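Local coordinates for protein DMATS type aromatic prenyltransferase (Streptomyces coelicolor, PDB 6ZRZ) that probably transfers a dimethylallyl group to C5 of the tryptophan indole within the closed ten-stranded barrel of an ABBA prenyltransferase, at residues D60-E65 and S345-V350; R79-P84 and A133-L138; T230-F235 and F271-P276. All coordinates share one frame; numbering follows the deposited sequence.

Contact 1: D60-E65 and S345-V350; sequences DHTPVE and SEAYTV. With TRP (tryptophan), chain D.
Asp60 reaches across to Tyr348 and Thr349 and offers both of its carboxylate oxygens to a polar junction between two loops. Its CB lies 3.5 Å from Thr349 OG1, and CG sits between the backbone N and the carbonyl carbon (chi1 77°), which aims the carboxylate at the 345-350 loop. At the tip the two oxygens divide the work. OD2 serves the far loop: Thr349 OG1 donates to it at 2.8 Å from the anti side, while Tyr348 N, 2.9 Å away, comes down on OD2 from the opposite face of the carboxylate plane. OD1 serves its own loop, taking a bond from Thr62 OG1 at 2.7 Å and another from Thr62 N, both from one face. The second of these makes residues 60-62 an Asx turn, set against a type I beta turn running from Glu346 to Thr349; one carboxylate thus clasps two turns, and its rotation is likely to be well fixed. A water bonded to Asp60 OD1 and to Glu346 N adds a further tie.

Thr62 makes the second link between the loops. With its CG2 anti to the backbone N, this methyl lies 3.6 Å from Ser345 OG, a hydroxyl whose hydrogen bond goes to Gln13 of helix 6-20. OG1 of Thr62 receives only a weak bond from Ala347 N. Tyr348 lays its CB and CD2 beside Asp60 O, the ring meeting it obliquely. Beyond Thr62 the chain enters strand 64-70 of the ABBA barrel, where a second water joins Val64 O to Ser345 N. The strand's next residue, Glu65, turns an extended chain to the tryptophan substrate: its OE1 accepts the indole N-H of NE1 at 2.8 Å, with an N-H...O angle of 154°.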
loop_
_atom_site.group_PDB
_atom_site.type_symbol
_atom_site.label_atom_id
_atom_site.label_comp_id
_atom_site.label_asym_id
_atom_site.label_seq_id
_atom_site.Cartn_x
_atom_site.Cartn_y
_atom_site.Cartn_z
ATOM N N ASP A 60 -10.579 -2.812 -8.303
ATOM C CA ASP A 60 -10.945 -3.316 -9.658
ATOM C C ASP A 60 -10.041 -4.492 -10.075
ATOM O O ASP A 60 -10.094 -4.896 -11.253
ATOM C CB ASP A 60 -10.960 -2.212 -10.684
ATOM C CG ASP A 60 -9.620 -1.750 -11.178
ATOM O OD1 ASP A 60 -8.603 -2.108 -10.568
ATOM O OD2 ASP A 60 -9.626 -1.003 -12.183
ATOM N N HIS A 61 -9.267 -5.027 -9.156
ATOM C CA HIS A 61 -8.429 -6.238 -9.333
ATOM C C HIS A 61 -7.264 -5.940 -10.264
ATOM O O HIS A 61 -6.681 -6.906 -10.764
ATOM C CB HIS A 61 -9.238 -7.434 -9.836
ATOM C CG HIS A 61 -10.460 -7.659 -9.032
ATOM N ND1 HIS A 61 -10.394 -8.126 -7.741
ATOM C CD2 HIS A 61 -11.771 -7.412 -9.298
ATOM C CE1 HIS A 61 -11.644 -8.196 -7.239
ATOM N NE2 HIS A 61 -12.505 -7.753 -8.169
ATOM N N THR A 62 -6.862 -4.683 -10.422
ATOM C CA THR A 62 -5.537 -4.393 -11.020
ATOM C C THR A 62 -4.470 -4.832 -10.043
ATOM O O THR A 62 -4.560 -4.497 -8.887
ATOM C CB THR A 62 -5.304 -2.927 -11.330
ATOM O OG1 THR A 62 -6.433 -2.477 -12.075
ATOM C CG2 THR A 62 -4.040 -2.737 -12.146
ATOM N N PRO A 63 -3.442 -5.611 -10.457
ATOM C CA PRO A 63 -2.421 -6.082 -9.512
ATOM C C PRO A 63 -1.269 -5.102 -9.267
ATOM O O PRO A 63 -0.163 -5.509 -8.958
ATOM C CB PRO A 63 -1.906 -7.354 -10.199
ATOM C CG PRO A 63 -2.015 -7.056 -11.660
ATOM C CD PRO A 63 -3.291 -6.235 -11.790
ATOM N N VAL A 64 -1.570 -3.827 -9.423
ATOM C CA VAL A 64 -0.645 -2.698 -9.238
ATOM C C VAL A 64 -1.401 -1.592 -8.522
ATOM O O VAL A 64 -2.591 -1.348 -8.864
ATOM C CB VAL A 64 -0.091 -2.217 -10.590
ATOM C CG1 VAL A 64 0.796 -1.012 -10.461
ATOM C CG2 VAL A 64 0.629 -3.327 -11.354
ATOM N N GLU A 65 -0.729 -0.975 -7.570
ATOM C CA GLU A 65 -1.153 0.304 -6.960
ATOM C C GLU A 65 0.057 1.195 -6.782
ATOM O O GLU A 65 1.164 0.673 -6.555
ATOM C CB GLU A 65 -1.850 0.041 -5.631
ATOM C CG GLU A 65 -2.471 1.272 -5.040
ATOM C CD GLU A 65 -3.078 1.020 -3.664
ATOM O OE1 GLU A 65 -2.306 0.945 -2.677
ATOM O OE2 GLU A 65 -4.293 0.923 -3.599
ATOM N N SER A 345 -4.503 2.333 -10.025
ATOM C CA SER A 345 -4.230 2.183 -11.475
ATOM C C SER A 345 -5.519 2.252 -12.292
ATOM O O SER A 345 -5.516 2.927 -13.337
ATOM C CB SER A 345 -3.461 0.925 -11.744
ATOM O OG SER A 345 -3.412 0.712 -13.141
ATOM N N GLU A 346 -6.600 1.599 -11.840
ATOM C CA GLU A 346 -7.920 1.594 -12.522
ATOM C C GLU A 346 -7.791 1.017 -13.949
ATOM O O GLU A 346 -8.474 1.486 -14.835
ATOM C CB GLU A 346 -8.504 3.016 -12.540
ATOM C CG GLU A 346 -8.949 3.489 -11.172
ATOM C CD GLU A 346 -9.815 4.754 -11.170
ATOM O OE1 GLU A 346 -9.641 5.593 -12.059
ATOM O OE2 GLU A 346 -10.642 4.884 -10.271
ATOM N N ALA A 347 -6.924 0.050 -14.165
ATOM C CA ALA A 347 -6.760 -0.628 -15.473
ATOM C C ALA A 347 -8.072 -1.298 -15.889
ATOM O O ALA A 347 -8.256 -1.571 -17.103
ATOM C CB ALA A 347 -5.633 -1.639 -15.393
ATOM N N TYR A 348 -8.955 -1.594 -14.937
ATOM C CA TYR A 348 -10.222 -2.297 -15.225
ATOM C C TYR A 348 -11.411 -1.388 -14.940
ATOM O O TYR A 348 -12.525 -1.910 -14.818
ATOM C CB TYR A 348 -10.251 -3.624 -14.480
ATOM C CG TYR A 348 -9.202 -4.578 -14.947
ATOM C CD1 TYR A 348 -9.294 -5.155 -16.205
ATOM C CD2 TYR A 348 -8.067 -4.845 -14.197
ATOM C CE1 TYR A 348 -8.316 -6.024 -16.667
ATOM C CE2 TYR A 348 -7.065 -5.675 -14.665
ATOM C CZ TYR A 348 -7.216 -6.309 -15.892
ATOM O OH TYR A 348 -6.241 -7.134 -16.369
ATOM N N THR A 349 -11.202 -0.087 -14.891
ATOM C CA THR A 349 -12.292 0.897 -14.718
ATOM C C THR A 349 -12.268 1.839 -15.916
ATOM O O THR A 349 -11.566 2.833 -15.842
ATOM C CB THR A 349 -12.152 1.632 -13.383
ATOM O OG1 THR A 349 -11.897 0.668 -12.364
ATOM C CG2 THR A 349 -13.386 2.436 -13.045
ATOM N N VAL A 350 -13.050 1.534 -16.960
ATOM C CA VAL A 350 -13.003 2.230 -18.283
ATOM C C VAL A 350 -14.316 2.977 -18.529
ATOM O O VAL A 350 -15.359 2.514 -18.059
ATOM C CB VAL A 350 -12.737 1.228 -19.422
ATOM C CG1 VAL A 350 -13.927 0.307 -19.655
ATOM C CG2 VAL A 350 -12.342 1.921 -20.723
HETATM N N TRP D . -6.859 -2.808 -1.595
HETATM C CA TRP D . -6.634 -3.561 -0.336
HETATM C C TRP D . -7.422 -2.928 0.821
HETATM O O TRP D . -8.053 -1.852 0.707
HETATM C CB TRP D . -5.140 -3.663 -0.005
HETATM C CG TRP D . -4.403 -2.357 0.053
HETATM C CD1 TRP D . -3.785 -1.705 -0.984
HETATM C CD2 TRP D . -4.196 -1.537 1.218
HETATM N NE1 TRP D . -3.219 -0.539 -0.537
HETATM C CE2 TRP D . -3.440 -0.415 0.810
HETATM C CE3 TRP D . -4.553 -1.654 2.565
HETATM C CZ2 TRP D . -3.057 0.590 1.699
HETATM C CZ3 TRP D . -4.170 -0.668 3.444
HETATM C CH2 TRP D . -3.446 0.448 3.014
HETATM O OXT TRP D . -7.434 -3.521 1.925
HETATM O O HOH W 1 -7.142 -0.063 -9.505
HETATM O O HOH W 2 -4.742 0.095 -8.190
#

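Contact 2: R79-P84 and A133-L138; sequences RVLVEP and ALWCAL. With 6C7 (S-(3-methylbut-2-en-1-yl) trihydrogen thiodiphosphate), chain C.
Two torsions settle the meeting of Glu83 and Trp135: the glutamate chain is fully extended, with chi1 and chi2 both 179°, and the indole stands beside its own backbone N (chi1 -61°). Glu83 OE2 therefore lies at the edge of the indole, almost in the ring plane, and accepts from Trp135 NE1 at 2.9 Å. The bond uses the anti side of the carboxylate, whose plane is turned 49° from the ring. Along the way Glu83 CB lies 3.5 Å from Trp135 CD1. OE1 turns to Thr55, and a water bridges OE2 to Ala133 N.

The backbones behind these side chains are neighbouring antiparallel strands of the ABBA barrel. Val80 with Leu138 and Val82 with Cys136 form hydrogen-bonded pairs, and these four side chains face helices 25-39 and 91-109. Leu81 and Ala137, a non-hydrogen-bonded pair, face the barrel interior, with Leu81 CD1 4.0 Å from Ala137 CB.

In that interior lies the thiodiphosphate analogue of the prenyl donor. Its methyl C13 touches Leu81 CD2 at 3.6 Å and approaches the edge of the Trp135 ring, 4.0 Å from CZ3. At the other end Arg79, bent at chi2 and chi3, brings NH1 to O6 of the analogue at 2.9 Å; NH2 contacts O7 in a weak bond at 2.7 Å, while NE is held by Ser67.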
loop_
_atom_site.group_PDB
_atom_site.type_symbol
_atom_site.label_atom_id
_atom_site.label_comp_id
_atom_site.label_asym_id
_atom_site.label_seq_id
_atom_site.Cartn_x
_atom_site.Cartn_y
_atom_site.Cartn_z
ATOM N N ARG A 79 6.222 5.047 -4.802
ATOM C CA ARG A 79 6.298 3.600 -4.569
ATOM C C ARG A 79 5.292 2.916 -5.479
ATOM O O ARG A 79 4.329 3.563 -5.918
ATOM C CB ARG A 79 6.104 3.304 -3.083
ATOM C CG ARG A 79 7.034 4.122 -2.184
ATOM C CD ARG A 79 6.491 5.483 -1.740
ATOM N NE ARG A 79 5.257 5.183 -1.055
ATOM C CZ ARG A 79 5.171 4.754 0.196
ATOM N NH1 ARG A 79 6.246 4.704 0.965
ATOM N NH2 ARG A 79 3.988 4.435 0.687
ATOM N N VAL A 80 5.578 1.681 -5.837
ATOM C CA VAL A 80 4.616 0.829 -6.568
ATOM C C VAL A 80 4.458 -0.479 -5.809
ATOM O O VAL A 80 5.485 -1.057 -5.348
ATOM C CB VAL A 80 5.031 0.594 -8.031
ATOM C CG1 VAL A 80 6.391 -0.082 -8.142
ATOM C CG2 VAL A 80 3.948 -0.163 -8.782
ATOM N N LEU A 81 3.220 -0.898 -5.653
ATOM C CA LEU A 81 2.812 -2.156 -4.993
ATOM C C LEU A 81 2.352 -3.114 -6.066
ATOM O O LEU A 81 1.574 -2.697 -6.942
ATOM C CB LEU A 81 1.654 -1.866 -4.044
ATOM C CG LEU A 81 1.095 -3.069 -3.305
ATOM C CD1 LEU A 81 2.129 -3.619 -2.337
ATOM C CD2 LEU A 81 -0.176 -2.700 -2.573
ATOM N N VAL A 82 2.861 -4.336 -6.067
ATOM C CA VAL A 82 2.547 -5.309 -7.134
ATOM C C VAL A 82 2.345 -6.694 -6.501
ATOM O O VAL A 82 2.936 -7.006 -5.451
ATOM C CB VAL A 82 3.657 -5.323 -8.192
ATOM C CG1 VAL A 82 4.957 -5.768 -7.623
ATOM C CG2 VAL A 82 3.278 -6.174 -9.366
ATOM N N GLU A 83 1.560 -7.501 -7.142
ATOM C CA GLU A 83 1.383 -8.911 -6.800
ATOM C C GLU A 83 2.041 -9.743 -7.911
ATOM O O GLU A 83 1.422 -9.980 -8.944
ATOM C CB GLU A 83 -0.097 -9.238 -6.651
ATOM C CG GLU A 83 -0.334 -10.711 -6.324
ATOM C CD GLU A 83 -1.801 -11.076 -6.140
ATOM O OE1 GLU A 83 -2.433 -11.296 -7.116
ATOM O OE2 GLU A 83 -2.274 -11.149 -5.008
ATOM N N PRO A 84 3.293 -10.181 -7.745
ATOM C CA PRO A 84 4.021 -10.843 -8.842
ATOM C C PRO A 84 3.395 -12.175 -9.285
ATOM O O PRO A 84 3.476 -12.537 -10.526
ATOM C CB PRO A 84 5.439 -11.037 -8.296
ATOM C CG PRO A 84 5.535 -10.180 -7.057
ATOM C CD PRO A 84 4.123 -9.999 -6.548
ATOM N N ALA A 133 -1.064 -13.976 -0.877
ATOM C CA ALA A 133 0.091 -14.811 -0.513
ATOM C C ALA A 133 1.308 -13.918 -0.361
ATOM O O ALA A 133 2.004 -14.048 0.683
ATOM C CB ALA A 133 0.304 -15.899 -1.545
ATOM N N LEU A 134 1.581 -13.057 -1.337
ATOM C CA LEU A 134 2.815 -12.219 -1.327
ATOM C C LEU A 134 2.645 -11.030 -2.258
ATOM O O LEU A 134 2.418 -11.228 -3.448
ATOM C CB LEU A 134 4.029 -13.078 -1.709
ATOM C CG LEU A 134 5.391 -12.432 -1.443
ATOM C CD1 LEU A 134 6.474 -13.467 -1.223
ATOM C CD2 LEU A 134 5.782 -11.489 -2.560
ATOM N N TRP A 135 2.773 -9.832 -1.708
ATOM C CA TRP A 135 2.881 -8.588 -2.464
ATOM C C TRP A 135 4.278 -8.036 -2.242
ATOM O O TRP A 135 4.883 -8.296 -1.172
ATOM C CB TRP A 135 1.817 -7.584 -2.077
ATOM C CG TRP A 135 0.406 -8.042 -2.319
ATOM C CD1 TRP A 135 -0.025 -9.048 -3.125
ATOM C CD2 TRP A 135 -0.761 -7.433 -1.768
ATOM N NE1 TRP A 135 -1.397 -9.112 -3.104
ATOM C CE2 TRP A 135 -1.875 -8.127 -2.278
ATOM C CE3 TRP A 135 -0.965 -6.348 -0.902
ATOM C CZ2 TRP A 135 -3.173 -7.808 -1.909
ATOM C CZ3 TRP A 135 -2.265 -6.044 -0.529
ATOM C CH2 TRP A 135 -3.342 -6.755 -1.049
ATOM N N CYS A 136 4.730 -7.238 -3.171
ATOM C CA CYS A 136 6.032 -6.537 -3.093
ATOM C C CYS A 136 5.807 -5.050 -3.369
ATOM O O CYS A 136 5.085 -4.737 -4.348
ATOM C CB CYS A 136 7.002 -7.205 -4.057
ATOM S SG CYS A 136 8.594 -6.377 -4.167
ATOM N N ALA A 137 6.347 -4.180 -2.529
ATOM C CA ALA A 137 6.347 -2.741 -2.802
ATOM C C ALA A 137 7.780 -2.301 -3.074
ATOM O O ALA A 137 8.693 -2.741 -2.347
ATOM C CB ALA A 137 5.714 -1.966 -1.676
ATOM N N LEU A 138 7.956 -1.532 -4.135
ATOM C CA LEU A 138 9.269 -0.944 -4.538
ATOM C C LEU A 138 9.211 0.557 -4.313
ATOM O O LEU A 138 8.310 1.202 -4.876
ATOM C CB LEU A 138 9.541 -1.265 -5.996
ATOM C CG LEU A 138 9.503 -2.757 -6.339
ATOM C CD1 LEU A 138 9.483 -2.981 -7.825
ATOM C CD2 LEU A 138 10.644 -3.468 -5.703
HETATM O O4 6C7 C . 5.972 2.893 5.995
HETATM P P1 6C7 C . 5.794 2.632 4.393
HETATM O O6 6C7 C . 5.487 3.863 3.637
HETATM O O5 6C7 C . 7.196 1.949 3.908
HETATM O O2 6C7 C . 4.706 1.436 4.196
HETATM P P3 6C7 C . 3.278 1.665 3.459
HETATM O O8 6C7 C . 2.528 2.688 4.450
HETATM O O7 6C7 C . 3.349 2.216 2.087
HETATM S S9 6C7 C . 2.389 0.094 3.589
HETATM C C10 6C7 C . 0.804 0.522 2.846
HETATM C C11 6C7 C . 0.574 -0.590 1.786
HETATM C C12 6C7 C . -0.251 -1.861 2.093
HETATM C C13 6C7 C . -0.422 -2.910 1.016
HETATM C C14 6C7 C . -0.886 -2.131 3.458
HETATM O O HOH W 3 -0.620 -12.858 -3.415
#

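Contact 3: T230-F235 and F271-P276; sequences TAVEGF and FTLYIP. With 6C7 (S-(3-methylbut-2-en-1-yl) trihydrogen thiodiphosphate), chain C.
The ring of Phe235 meets Leu273 and Ile275 obliquely, its CE2 coming within 3.5 Å of Leu273 O and 3.7 Å of Ile275 CD1. A second flat group, the Phe271 ring, has Leu273 N over one face, offset toward the rim, while Val232 CG2 approaches it at a slant. Leu273 CD2 rests against both helix residues, 4.1 Å from Val232 CG1 and from Phe235 CD2. No hydrogen bond crosses here. The short segments of helix and strand run nearly parallel, 15° apart with axes 10.4 Å from each other, as befits a layer of outer helices laid on the barrel of an ABBA fold.

Alternation along the strand sends Tyr274 the other way, into the barrel. Thr272 CG2 lies over one face of its ring, 3.4 Å above the plane and offset toward the rim. At the edge, in the ring plane, O8 of the prenyl thiodiphosphate accepts from Tyr274 OH at 2.6 Å; Arg202 and Arg338 grip the same ligand. The tryptophan substrate also touches this side chain. A phenylalanine here, without the hydroxyl, would probably leave O8 lacking this donor and the ligand's sulfur-bearing phosphate less firmly placed.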
loop_
_atom_site.group_PDB
_atom_site.type_symbol
_atom_site.label_atom_id
_atom_site.label_comp_id
_atom_site.label_asym_id
_atom_site.label_seq_id
_atom_site.Cartn_x
_atom_site.Cartn_y
_atom_site.Cartn_z
ATOM N N THR A 230 -3.713 14.800 19.017
ATOM C CA THR A 230 -4.470 15.864 18.304
ATOM C C THR A 230 -4.182 15.790 16.793
ATOM O O THR A 230 -5.093 16.124 16.024
ATOM C CB THR A 230 -4.184 17.258 18.890
ATOM O OG1 THR A 230 -2.774 17.408 19.075
ATOM C CG2 THR A 230 -4.888 17.481 20.208
ATOM N N ALA A 231 -2.971 15.391 16.381
ATOM C CA ALA A 231 -2.591 15.278 14.945
ATOM C C ALA A 231 -3.333 14.083 14.349
ATOM O O ALA A 231 -3.791 14.172 13.196
ATOM C CB ALA A 231 -1.108 15.124 14.773
ATOM N N VAL A 232 -3.431 13.006 15.114
ATOM C CA VAL A 232 -4.159 11.774 14.694
ATOM C C VAL A 232 -5.638 12.115 14.557
ATOM O O VAL A 232 -6.213 11.775 13.532
ATOM C CB VAL A 232 -3.899 10.604 15.656
ATOM C CG1 VAL A 232 -4.747 9.391 15.317
ATOM C CG2 VAL A 232 -2.432 10.229 15.688
ATOM N N GLU A 233 -6.246 12.795 15.542
ATOM C CA GLU A 233 -7.697 13.130 15.477
ATOM C C GLU A 233 -7.972 14.109 14.332
ATOM O O GLU A 233 -9.019 13.991 13.704
ATOM C CB GLU A 233 -8.205 13.706 16.802
ATOM C CG GLU A 233 -8.220 12.667 17.888
ATOM C CD GLU A 233 -8.742 13.110 19.233
ATOM O OE1 GLU A 233 -8.325 14.198 19.704
ATOM O OE2 GLU A 233 -9.535 12.350 19.828
ATOM N N GLY A 234 -7.084 15.054 14.095
ATOM C CA GLY A 234 -7.265 16.052 13.037
ATOM C C GLY A 234 -7.247 15.383 11.667
ATOM O O GLY A 234 -8.101 15.700 10.849
ATOM N N PHE A 235 -6.292 14.478 11.454
ATOM C CA PHE A 235 -6.127 13.703 10.200
ATOM C C PHE A 235 -7.385 12.859 9.980
ATOM O O PHE A 235 -7.960 12.859 8.861
ATOM C CB PHE A 235 -4.859 12.841 10.252
ATOM C CG PHE A 235 -4.814 11.765 9.190
ATOM C CD1 PHE A 235 -4.698 12.096 7.846
ATOM C CD2 PHE A 235 -4.938 10.429 9.528
ATOM C CE1 PHE A 235 -4.676 11.109 6.875
ATOM C CE2 PHE A 235 -4.917 9.455 8.554
ATOM C CZ PHE A 235 -4.791 9.796 7.232
ATOM N N PHE A 271 4.339 4.422 13.788
ATOM C CA PHE A 271 2.882 4.237 13.744
ATOM C C PHE A 271 2.332 4.957 12.526
ATOM O O PHE A 271 2.668 6.128 12.307
ATOM C CB PHE A 271 2.221 4.787 15.004
ATOM C CG PHE A 271 0.725 4.875 14.924
ATOM C CD1 PHE A 271 -0.049 3.737 15.015
ATOM C CD2 PHE A 271 0.092 6.081 14.696
ATOM C CE1 PHE A 271 -1.430 3.805 14.920
ATOM C CE2 PHE A 271 -1.298 6.151 14.603
ATOM C CZ PHE A 271 -2.051 5.011 14.718
ATOM N N THR A 272 1.491 4.278 11.754
ATOM C CA THR A 272 0.788 4.885 10.614
ATOM C C THR A 272 -0.700 4.571 10.760
ATOM O O THR A 272 -1.043 3.362 11.095
ATOM C CB THR A 272 1.322 4.381 9.260
ATOM O OG1 THR A 272 2.726 4.670 9.122
ATOM C CG2 THR A 272 0.578 5.008 8.099
ATOM N N LEU A 273 -1.548 5.564 10.504
ATOM C CA LEU A 273 -2.997 5.352 10.368
ATOM C C LEU A 273 -3.403 5.484 8.899
ATOM O O LEU A 273 -3.100 6.512 8.283
ATOM C CB LEU A 273 -3.761 6.343 11.244
ATOM C CG LEU A 273 -5.280 6.217 11.178
ATOM C CD1 LEU A 273 -5.733 4.835 11.621
ATOM C CD2 LEU A 273 -5.954 7.285 12.031
ATOM N N TYR A 274 -4.082 4.479 8.375
ATOM C CA TYR A 274 -4.626 4.470 6.997
ATOM C C TYR A 274 -6.143 4.616 7.008
ATOM O O TYR A 274 -6.862 3.794 7.639
ATOM C CB TYR A 274 -4.271 3.168 6.287
ATOM C CG TYR A 274 -2.799 2.820 6.301
ATOM C CD1 TYR A 274 -1.978 3.037 5.187
ATOM C CD2 TYR A 274 -2.241 2.200 7.408
ATOM C CE1 TYR A 274 -0.620 2.713 5.229
ATOM C CE2 TYR A 274 -0.909 1.837 7.446
ATOM C CZ TYR A 274 -0.095 2.099 6.364
ATOM O OH TYR A 274 1.218 1.783 6.473
ATOM N N ILE A 275 -6.651 5.593 6.287
ATOM C CA ILE A 275 -8.097 5.809 6.109
ATOM C C ILE A 275 -8.473 5.612 4.636
ATOM O O ILE A 275 -7.943 6.282 3.766
ATOM C CB ILE A 275 -8.499 7.180 6.659
ATOM C CG1 ILE A 275 -8.225 7.229 8.162
ATOM C CG2 ILE A 275 -9.953 7.467 6.316
ATOM C CD1 ILE A 275 -8.531 8.547 8.821
ATOM N N PRO A 276 -9.393 4.671 4.329
ATOM C CA PRO A 276 -9.840 4.415 2.950
ATOM C C PRO A 276 -10.820 5.488 2.458
ATOM O O PRO A 276 -11.996 5.259 2.340
ATOM C CB PRO A 276 -10.494 3.048 3.042
ATOM C CG PRO A 276 -11.022 3.018 4.463
ATOM C CD PRO A 276 -10.056 3.824 5.305
HETATM O O4 6C7 C . 5.972 2.893 5.995
HETATM P P1 6C7 C . 5.794 2.632 4.393
HETATM O O6 6C7 C . 5.487 3.863 3.637
HETATM O O5 6C7 C . 7.196 1.949 3.908
HETATM O O2 6C7 C . 4.706 1.436 4.196
HETATM P P3 6C7 C . 3.278 1.665 3.459
HETATM O O8 6C7 C . 2.528 2.688 4.450
HETATM O O7 6C7 C . 3.349 2.216 2.087
HETATM S S9 6C7 C . 2.389 0.094 3.589
HETATM C C10 6C7 C . 0.804 0.522 2.846
HETATM C C11 6C7 C . 0.574 -0.590 1.786
HETATM C C12 6C7 C . -0.251 -1.861 2.093
HETATM C C13 6C7 C . -0.422 -2.910 1.016
HETATM C C14 6C7 C . -0.886 -2.131 3.458
#

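In the fold
All three contacts belong to one closed antiparallel barrel of ten strands, a worked example of how a central pocket is shared out around a wall. Contact 1 joins the beginning of the first strand, 64-70, to the loop leaving the last, 338-344, and its chain span encloses the other two, which follow in series. Contacts 1 and 2 touch, with centres 14 Å apart, since strands 64-70 and 77-82 are neighbours. Contact 3 lies apart, its centre 26 Å from that of contact 1 and 24 Å from that of contact 2. Contacts 2 and 3 reach the same prenyl thiodiphosphate; contact 1 contributes Glu65, bonded to the indole N-H, and Trp135 and Tyr274 also touch the tryptophan.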